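Local coordinates for protein albumin-1 (Psophocarpus tetragonolobus, PDB 1WBA) that serves as a 2S seed storage protein of the winged bean and belongs to the leguminous Kunitz-type protease inhibitor family, at residues Thr35-Ile46 against Gln103-Pro111; Asp2-Gly10 against Arg70-Leu78. All coordinates share one frame; numbering follows the deposited sequence.

Overall arrangement
Both contacts belong to one Kunitz-type beta-trefoil domain, a helix-free chain built of antiparallel strands and long loops. Along the sequence they interleave: Asp2-Gly10 comes first, then Thr35-Ile46, then Arg70-Leu78, then Gln103-Pro111. Their centres lie about 28 Å apart on opposite sides of the middle of the chain, and the nearest atoms are still about 10 Å from each other. Interaction 1 bridges the two sheets, through strands 45-48 and 103-106, and carries a partly buried network around the Glu38-Lys105 salt bridge. Interaction 2 lays the N-terminal segment against the loop that leads into strand 78-82. Each therefore ties together parts of the chain separated by nearly sixty residues.

Interaction 1 (Thr35-Ile46 against Gln103-Pro111); sequences TGNENPEDPLSI and QLKLAGRYP
Leu104 starts the contact by setting its CB against CB of Ile46, 3.8 Å away, while its carbonyl O accepts a hydrogen bond from Ile46 N and a second from a water that also donates to Ile46 O. Lys105 forms a single beta bridge with Ser45. Its side chain leaves the backbone pointing away from Thr35-Ile46 but bends at chi2 (-74°), and this kink brings the ammonium back toward that segment. There NZ donates to Glu38 OE2 at 2.8 Å, a salt bridge entering from above the carboxylate plane, and to Ser45 OG at 2.9 Å. A water accepting from NZ links it to Thr35 OG1. Leu106 N closes the backbone pairing on Leu44 O (2.9 Å), and Leu106 CD2 lies 4.2 Å from Ile46 CG1. CG of Arg109 packs on CD2 of Leu44 at 3.5 Å; Arg109 NE reaches Asp42 OD2 through a water, and its NH1 forms a salt bridge with Asp90. The hydroxyl of Tyr110 donates to Glu38 OE2 at 2.6 Å, meeting the anti lone pair of that oxygen, which lies in the plane of the ring at its edge. Leu44 CD1 touches Tyr110 CE2 at 3.7 Å.

The contact joins the loop before strand 45-48 to strand 103-106 and the loop after it. Glu38 is gripped at both oxygens: OE2 by Tyr110 and Lys105, OE1 by Thr35 N and Ser45 OG, which arrive from the same face of the carboxylate. Four donors fix the rotation of the group, and the neighbouring ammonium would be expected to favour its ionised form. Because the lysine is buried, the paired charges and hydroxyls probably offset the cost of enclosing it, holding the type II' beta turn Thr35-Glu38 to strand 103-106.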
loop_
_atom_site.group_PDB
_atom_site.type_symbol
_atom_site.label_atom_id
_atom_site.label_comp_id
_atom_site.label_asym_id
_atom_site.label_seq_id
_atom_site.Cartn_x
_atom_site.Cartn_y
_atom_site.Cartn_z
ATOM N N THR A 35 -6.460 12.924 8.512
ATOM C CA THR A 35 -5.284 13.329 9.268
ATOM C C THR A 35 -5.164 14.839 9.048
ATOM O O THR A 35 -5.771 15.381 8.126
ATOM C CB THR A 35 -3.964 12.642 8.781
ATOM O OG1 THR A 35 -3.709 12.961 7.405
ATOM C CG2 THR A 35 -4.023 11.155 8.977
ATOM N N GLY A 36 -4.404 15.519 9.896
ATOM C CA GLY A 36 -4.219 16.944 9.716
ATOM C C GLY A 36 -5.508 17.737 9.694
ATOM O O GLY A 36 -6.303 17.644 10.622
ATOM N N ASN A 37 -5.729 18.456 8.597
ATOM C CA ASN A 37 -6.903 19.318 8.414
ATOM C C ASN A 37 -8.049 18.663 7.637
ATOM O O ASN A 37 -9.043 19.317 7.304
ATOM C CB ASN A 37 -6.466 20.606 7.711
ATOM C CG ASN A 37 -5.299 21.273 8.409
ATOM O OD1 ASN A 37 -5.426 21.716 9.549
ATOM N ND2 ASN A 37 -4.135 21.298 7.754
ATOM N N GLU A 38 -7.911 17.371 7.354
ATOM C CA GLU A 38 -8.941 16.637 6.621
ATOM C C GLU A 38 -10.225 16.486 7.443
ATOM O O GLU A 38 -10.198 16.492 8.670
ATOM C CB GLU A 38 -8.414 15.258 6.189
ATOM C CG GLU A 38 -7.360 15.336 5.094
ATOM C CD GLU A 38 -6.693 14.012 4.779
ATOM O OE1 GLU A 38 -6.944 13.004 5.468
ATOM O OE2 GLU A 38 -5.891 13.982 3.827
ATOM N N ASN A 39 -11.339 16.320 6.747
ATOM C CA ASN A 39 -12.645 16.160 7.378
ATOM C C ASN A 39 -12.824 14.690 7.740
ATOM O O ASN A 39 -12.657 13.817 6.888
ATOM C CB ASN A 39 -13.724 16.599 6.381
ATOM C CG ASN A 39 -15.146 16.401 6.896
ATOM O OD1 ASN A 39 -15.387 15.831 7.958
ATOM N ND2 ASN A 39 -16.105 16.860 6.104
ATOM N N PRO A 40 -13.142 14.395 9.014
ATOM C CA PRO A 40 -13.334 13.005 9.453
ATOM C C PRO A 40 -14.463 12.275 8.741
ATOM O O PRO A 40 -14.494 11.047 8.731
ATOM C CB PRO A 40 -13.573 13.135 10.962
ATOM C CG PRO A 40 -13.960 14.589 11.158
ATOM C CD PRO A 40 -13.101 15.307 10.169
ATOM N N GLU A 41 -15.403 13.014 8.163
ATOM C CA GLU A 41 -16.483 12.378 7.414
ATOM C C GLU A 41 -16.036 12.058 5.984
ATOM O O GLU A 41 -16.688 11.287 5.285
ATOM C CB GLU A 41 -17.711 13.280 7.367
ATOM C CG GLU A 41 -18.256 13.594 8.735
ATOM C CD GLU A 41 -19.548 14.397 8.692
ATOM O OE1 GLU A 41 -20.072 14.659 7.579
ATOM O OE2 GLU A 41 -20.041 14.750 9.788
ATOM N N ASP A 42 -14.914 12.641 5.563
ATOM C CA ASP A 42 -14.372 12.425 4.224
ATOM C C ASP A 42 -12.861 12.153 4.357
ATOM O O ASP A 42 -12.030 12.932 3.877
ATOM C CB ASP A 42 -14.626 13.682 3.380
ATOM C CG ASP A 42 -14.349 13.482 1.898
ATOM O OD1 ASP A 42 -14.383 12.334 1.398
ATOM O OD2 ASP A 42 -14.106 14.498 1.224
ATOM N N PRO A 43 -12.493 11.030 5.002
ATOM C CA PRO A 43 -11.088 10.647 5.214
ATOM C C PRO A 43 -10.345 10.383 3.903
ATOM O O PRO A 43 -10.872 9.720 2.992
ATOM C CB PRO A 43 -11.213 9.383 6.056
ATOM C CG PRO A 43 -12.470 8.735 5.510
ATOM C CD PRO A 43 -13.406 9.929 5.375
ATOM N N LEU A 44 -9.110 10.869 3.829
ATOM C CA LEU A 44 -8.315 10.719 2.611
ATOM C C LEU A 44 -6.948 10.114 2.843
ATOM O O LEU A 44 -6.228 9.854 1.880
ATOM C CB LEU A 44 -8.112 12.080 1.940
ATOM C CG LEU A 44 -9.352 12.906 1.641
ATOM C CD1 LEU A 44 -8.914 14.281 1.222
ATOM C CD2 LEU A 44 -10.188 12.243 0.557
ATOM N N SER A 45 -6.600 9.870 4.102
ATOM C CA SER A 45 -5.288 9.330 4.444
ATOM C C SER A 45 -5.234 7.812 4.647
ATOM O O SER A 45 -6.015 7.256 5.421
ATOM C CB SER A 45 -4.769 10.034 5.700
ATOM O OG SER A 45 -4.742 11.423 5.477
ATOM N N ILE A 46 -4.308 7.154 3.952
ATOM C CA ILE A 46 -4.127 5.714 4.096
ATOM C C ILE A 46 -3.116 5.536 5.223
ATOM O O ILE A 46 -1.989 6.040 5.147
ATOM C CB ILE A 46 -3.617 5.073 2.784
ATOM C CG1 ILE A 46 -4.641 5.323 1.673
ATOM C CG2 ILE A 46 -3.403 3.576 2.982
ATOM C CD1 ILE A 46 -4.217 4.862 0.297
ATOM N N GLN A 103 3.288 10.918 0.867
ATOM C CA GLN A 103 2.504 10.030 1.721
ATOM C C GLN A 103 1.385 9.441 0.914
ATOM O O GLN A 103 1.032 9.975 -0.145
ATOM C CB GLN A 103 1.868 10.815 2.862
ATOM C CG GLN A 103 2.757 11.843 3.465
ATOM C CD GLN A 103 2.159 12.447 4.700
ATOM O OE1 GLN A 103 0.988 12.820 4.721
ATOM N NE2 GLN A 103 2.959 12.530 5.757
ATOM N N LEU A 104 0.781 8.380 1.437
ATOM C CA LEU A 104 -0.322 7.728 0.735
ATOM C C LEU A 104 -1.680 8.375 1.011
ATOM O O LEU A 104 -2.070 8.578 2.160
ATOM C CB LEU A 104 -0.393 6.230 1.053
ATOM C CG LEU A 104 0.841 5.366 0.785
ATOM C CD1 LEU A 104 0.423 3.910 0.767
ATOM C CD2 LEU A 104 1.464 5.725 -0.523
ATOM N N LYS A 105 -2.395 8.685 -0.063
ATOM C CA LYS A 105 -3.707 9.299 0.028
ATOM C C LYS A 105 -4.621 8.612 -0.973
ATOM O O LYS A 105 -4.152 7.961 -1.922
ATOM C CB LYS A 105 -3.630 10.782 -0.365
ATOM C CG LYS A 105 -2.704 11.664 0.480
ATOM C CD LYS A 105 -3.306 11.938 1.850
ATOM C CE LYS A 105 -2.656 13.170 2.498
ATOM N NZ LYS A 105 -3.153 13.334 3.896
ATOM N N LEU A 106 -5.925 8.750 -0.771
ATOM C CA LEU A 106 -6.877 8.201 -1.728
ATOM C C LEU A 106 -6.662 9.045 -2.994
ATOM O O LEU A 106 -6.474 10.265 -2.912
ATOM C CB LEU A 106 -8.315 8.358 -1.227
ATOM C CG LEU A 106 -8.714 7.491 -0.030
ATOM C CD1 LEU A 106 -10.217 7.563 0.137
ATOM C CD2 LEU A 106 -8.277 6.048 -0.232
ATOM N N ALA A 107 -6.627 8.387 -4.145
ATOM C CA ALA A 107 -6.398 9.061 -5.417
ATOM C C ALA A 107 -7.562 9.921 -5.871
ATOM O O ALA A 107 -8.713 9.651 -5.521
ATOM C CB ALA A 107 -6.090 8.034 -6.493
ATOM N N GLY A 108 -7.239 10.945 -6.657
ATOM C CA GLY A 108 -8.235 11.827 -7.236
ATOM C C GLY A 108 -8.779 12.933 -6.381
ATOM O O GLY A 108 -9.761 13.556 -6.758
ATOM N N ARG A 109 -8.144 13.189 -5.250
ATOM C CA ARG A 109 -8.602 14.232 -4.338
ATOM C C ARG A 109 -7.593 15.379 -4.285
ATOM O O ARG A 109 -7.970 16.540 -4.384
ATOM C CB ARG A 109 -8.832 13.658 -2.934
ATOM C CG ARG A 109 -9.475 12.272 -2.897
ATOM C CD ARG A 109 -10.894 12.272 -3.438
ATOM N NE ARG A 109 -11.766 11.379 -2.671
ATOM C CZ ARG A 109 -11.851 10.055 -2.823
ATOM N NH1 ARG A 109 -11.115 9.418 -3.731
ATOM N NH2 ARG A 109 -12.684 9.362 -2.051
ATOM N N TYR A 110 -6.315 15.059 -4.133
ATOM C CA TYR A 110 -5.260 16.069 -4.098
ATOM C C TYR A 110 -4.683 16.232 -5.479
ATOM O O TYR A 110 -4.509 15.249 -6.204
ATOM C CB TYR A 110 -4.148 15.659 -3.146
ATOM C CG TYR A 110 -4.577 15.747 -1.713
ATOM C CD1 TYR A 110 -4.660 16.982 -1.080
ATOM C CD2 TYR A 110 -4.902 14.604 -0.989
ATOM C CE1 TYR A 110 -5.055 17.083 0.225
ATOM C CE2 TYR A 110 -5.303 14.688 0.332
ATOM C CZ TYR A 110 -5.372 15.932 0.928
ATOM O OH TYR A 110 -5.768 16.045 2.228
ATOM N N PRO A 111 -4.347 17.470 -5.861
ATOM C CA PRO A 111 -3.788 17.665 -7.198
ATOM C C PRO A 111 -2.324 17.238 -7.340
ATOM O O PRO A 111 -1.904 16.826 -8.424
ATOM C CB PRO A 111 -3.981 19.167 -7.423
ATOM C CG PRO A 111 -3.803 19.743 -6.031
ATOM C CD PRO A 111 -4.571 18.762 -5.177
HETATM O O HOH W 1 -2.942 15.315 6.062
HETATM O O HOH W 2 -13.168 13.342 -1.263
HETATM O O HOH W 3 -0.957 8.614 4.749
#

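Interaction 2 (Asp2-Gly10 against Arg70-Leu78); sequences DDPVYDAEG and RNILENMRL
The carbonyl O of Asp3 receives Glu74 N in a 2.8 Å hydrogen bond, almost straight and nearly in line with the C=O. Val5 N returns the pairing with a bond to Ile72 O at 3.0 Å, and between the two bonds Pro4 and Leu73 bring their CA atoms within 4.0 Å in a single beta bridge. Leu73 lays its CD2 methyl against the proline, 3.8 Å from Pro4 CB. CG2 of Val5, anti to its own carbonyl carbon, meets CG of Glu74 at 3.9 Å and CG2 of Ile72 at 4.1 Å. The Glu74 chain runs out extended past Asp3, and a water donates to both Glu74 OE2 and Pro4 O. Although Asp3 OD2 and Glu74 OE2 are only 4.3 Å apart, both form salt bridges with Lys122, which probably offsets their repulsion. The bonds flanking the bridge form a short strand-like pairing outside the regular strands, which fastens the N-terminal segment to the loop before strand 78-82 of this Kunitz-type beta-trefoil. The side chains of Val5 and Ile72 both touch Ile120 of strand 116-122, Val5 also Phe169 of strand 166-171, and Tyr130 of strand 130-136 flanks Val5 and Glu74.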
loop_
_atom_site.group_PDB
_atom_site.type_symbol
_atom_site.label_atom_id
_atom_site.label_comp_id
_atom_site.label_asym_id
_atom_site.label_seq_id
_atom_site.Cartn_x
_atom_site.Cartn_y
_atom_site.Cartn_z
ATOM N N ASP A 2 11.467 -13.072 -11.871
ATOM C CA ASP A 2 11.544 -12.784 -10.414
ATOM C C ASP A 2 10.633 -13.747 -9.661
ATOM O O ASP A 2 9.792 -14.405 -10.267
ATOM C CB ASP A 2 11.124 -11.335 -10.121
ATOM C CG ASP A 2 12.139 -10.599 -9.257
ATOM O OD1 ASP A 2 12.456 -11.081 -8.139
ATOM O OD2 ASP A 2 12.627 -9.544 -9.706
ATOM N N ASP A 3 10.818 -13.825 -8.348
ATOM C CA ASP A 3 10.030 -14.708 -7.501
ATOM C C ASP A 3 8.590 -14.261 -7.349
ATOM O O ASP A 3 8.316 -13.070 -7.335
ATOM C CB ASP A 3 10.631 -14.763 -6.097
ATOM C CG ASP A 3 11.976 -15.446 -6.059
ATOM O OD1 ASP A 3 12.228 -16.347 -6.888
ATOM O OD2 ASP A 3 12.782 -15.077 -5.183
ATOM N N PRO A 4 7.648 -15.218 -7.292
ATOM C CA PRO A 4 6.252 -14.826 -7.125
ATOM C C PRO A 4 6.088 -14.441 -5.648
ATOM O O PRO A 4 6.865 -14.880 -4.806
ATOM C CB PRO A 4 5.485 -16.113 -7.479
ATOM C CG PRO A 4 6.421 -17.190 -7.061
ATOM C CD PRO A 4 7.771 -16.678 -7.503
ATOM N N VAL A 5 5.156 -13.541 -5.361
ATOM C CA VAL A 5 4.883 -13.129 -3.993
ATOM C C VAL A 5 3.913 -14.176 -3.431
ATOM O O VAL A 5 3.016 -14.634 -4.146
ATOM C CB VAL A 5 4.217 -11.745 -3.977
ATOM C CG1 VAL A 5 3.855 -11.348 -2.544
ATOM C CG2 VAL A 5 5.152 -10.716 -4.639
ATOM N N TYR A 6 4.106 -14.580 -2.180
ATOM C CA TYR A 6 3.247 -15.587 -1.559
ATOM C C TYR A 6 2.341 -15.007 -0.498
ATOM O O TYR A 6 2.736 -14.070 0.193
ATOM C CB TYR A 6 4.097 -16.680 -0.892
ATOM C CG TYR A 6 4.688 -17.650 -1.873
ATOM C CD1 TYR A 6 3.961 -18.756 -2.315
ATOM C CD2 TYR A 6 5.945 -17.426 -2.422
ATOM C CE1 TYR A 6 4.471 -19.611 -3.291
ATOM C CE2 TYR A 6 6.463 -18.273 -3.390
ATOM C CZ TYR A 6 5.715 -19.363 -3.821
ATOM O OH TYR A 6 6.243 -20.189 -4.782
ATOM N N ASP A 7 1.132 -15.548 -0.377
ATOM C CA ASP A 7 0.225 -15.104 0.674
ATOM C C ASP A 7 0.632 -15.801 1.993
ATOM O O ASP A 7 1.509 -16.672 2.014
ATOM C CB ASP A 7 -1.267 -15.316 0.305
ATOM C CG ASP A 7 -1.658 -16.798 0.115
ATOM O OD1 ASP A 7 -1.056 -17.713 0.716
ATOM O OD2 ASP A 7 -2.611 -17.034 -0.632
ATOM N N ALA A 8 -0.021 -15.431 3.085
ATOM C CA ALA A 8 0.303 -15.986 4.383
ATOM C C ALA A 8 0.125 -17.505 4.466
ATOM O O ALA A 8 0.637 -18.129 5.380
ATOM C CB ALA A 8 -0.515 -15.286 5.464
ATOM N N GLU A 9 -0.624 -18.083 3.538
ATOM C CA GLU A 9 -0.854 -19.517 3.519
ATOM C C GLU A 9 0.125 -20.257 2.627
ATOM O O GLU A 9 0.082 -21.480 2.538
ATOM C CB GLU A 9 -2.280 -19.820 3.084
ATOM C CG GLU A 9 -3.328 -19.278 4.032
ATOM C CD GLU A 9 -4.734 -19.469 3.499
ATOM O OE1 GLU A 9 -5.215 -18.597 2.741
ATOM O OE2 GLU A 9 -5.354 -20.502 3.832
ATOM N N GLY A 10 1.020 -19.523 1.975
ATOM C CA GLY A 10 2.000 -20.171 1.120
ATOM C C GLY A 10 1.583 -20.420 -0.313
ATOM O O GLY A 10 2.173 -21.229 -1.003
ATOM N N ARG A 70 -0.555 -14.331 -14.527
ATOM C CA ARG A 70 -1.478 -15.030 -13.647
ATOM C C ARG A 70 -1.189 -14.685 -12.188
ATOM O O ARG A 70 -2.111 -14.457 -11.419
ATOM C CB ARG A 70 -1.366 -16.536 -13.867
ATOM N N ASN A 71 0.090 -14.557 -11.843
ATOM C CA ASN A 71 0.493 -14.260 -10.481
ATOM C C ASN A 71 1.289 -12.974 -10.334
ATOM O O ASN A 71 1.905 -12.488 -11.290
ATOM C CB ASN A 71 1.299 -15.423 -9.915
ATOM C CG ASN A 71 0.540 -16.726 -9.974
ATOM O OD1 ASN A 71 0.818 -17.557 -10.825
ATOM N ND2 ASN A 71 -0.451 -16.892 -9.115
ATOM N N ILE A 72 1.288 -12.449 -9.115
ATOM C CA ILE A 72 2.006 -11.223 -8.789
ATOM C C ILE A 72 3.426 -11.630 -8.480
ATOM O O ILE A 72 3.646 -12.564 -7.712
ATOM C CB ILE A 72 1.398 -10.501 -7.543
ATOM C CG1 ILE A 72 -0.066 -10.095 -7.810
ATOM C CG2 ILE A 72 2.256 -9.280 -7.155
ATOM C CD1 ILE A 72 -0.247 -9.093 -8.940
ATOM N N LEU A 73 4.386 -10.958 -9.112
ATOM C CA LEU A 73 5.790 -11.257 -8.904
ATOM C C LEU A 73 6.445 -10.086 -8.204
ATOM O O LEU A 73 5.927 -8.973 -8.251
ATOM C CB LEU A 73 6.503 -11.493 -10.244
ATOM C CG LEU A 73 5.965 -12.553 -11.212
ATOM C CD1 LEU A 73 6.892 -12.614 -12.412
ATOM C CD2 LEU A 73 5.864 -13.914 -10.539
ATOM N N GLU A 74 7.585 -10.345 -7.569
ATOM C CA GLU A 74 8.326 -9.300 -6.890
ATOM C C GLU A 74 8.862 -8.366 -7.945
ATOM O O GLU A 74 9.173 -8.788 -9.063
ATOM C CB GLU A 74 9.464 -9.889 -6.081
ATOM C CG GLU A 74 9.007 -10.659 -4.880
ATOM C CD GLU A 74 10.174 -11.215 -4.079
ATOM O OE1 GLU A 74 11.238 -10.561 -4.039
ATOM O OE2 GLU A 74 10.020 -12.306 -3.497
ATOM N N ASN A 75 8.888 -7.082 -7.611
ATOM C CA ASN A 75 9.365 -6.020 -8.498
ATOM C C ASN A 75 8.507 -5.708 -9.722
ATOM O O ASN A 75 8.918 -4.938 -10.586
ATOM C CB ASN A 75 10.812 -6.278 -8.916
ATOM C CG ASN A 75 11.713 -6.447 -7.734
ATOM O OD1 ASN A 75 12.257 -7.522 -7.494
ATOM N ND2 ASN A 75 11.817 -5.417 -6.937
ATOM N N MET A 76 7.322 -6.303 -9.786
ATOM C CA MET A 76 6.370 -6.091 -10.870
ATOM C C MET A 76 5.548 -4.851 -10.512
ATOM O O MET A 76 5.163 -4.704 -9.348
ATOM C CB MET A 76 5.454 -7.314 -10.950
ATOM C CG MET A 76 4.166 -7.147 -11.797
ATOM S SD MET A 76 3.172 -8.618 -11.847
ATOM C CE MET A 76 4.092 -9.627 -12.896
ATOM N N ARG A 77 5.364 -3.935 -11.464
ATOM C CA ARG A 77 4.590 -2.721 -11.210
ATOM C C ARG A 77 3.120 -3.028 -10.988
ATOM O O ARG A 77 2.490 -3.704 -11.815
ATOM C CB ARG A 77 4.787 -1.699 -12.332
ATOM C CG ARG A 77 6.247 -1.278 -12.483
ATOM C CD ARG A 77 6.423 -0.284 -13.621
ATOM N NE ARG A 77 5.986 1.071 -13.280
ATOM C CZ ARG A 77 6.733 1.926 -12.595
ATOM N NH1 ARG A 77 7.928 1.553 -12.175
ATOM N NH2 ARG A 77 6.333 3.172 -12.404
ATOM N N LEU A 78 2.571 -2.478 -9.900
ATOM C CA LEU A 78 1.196 -2.729 -9.488
ATOM C C LEU A 78 0.350 -1.515 -9.238
ATOM O O LEU A 78 0.854 -0.431 -8.934
ATOM C CB LEU A 78 1.197 -3.488 -8.158
ATOM C CG LEU A 78 2.177 -4.643 -8.020
ATOM C CD1 LEU A 78 2.263 -5.010 -6.557
ATOM C CD2 LEU A 78 1.734 -5.823 -8.894
HETATM O O HOH W 4 8.562 -14.260 -2.747
#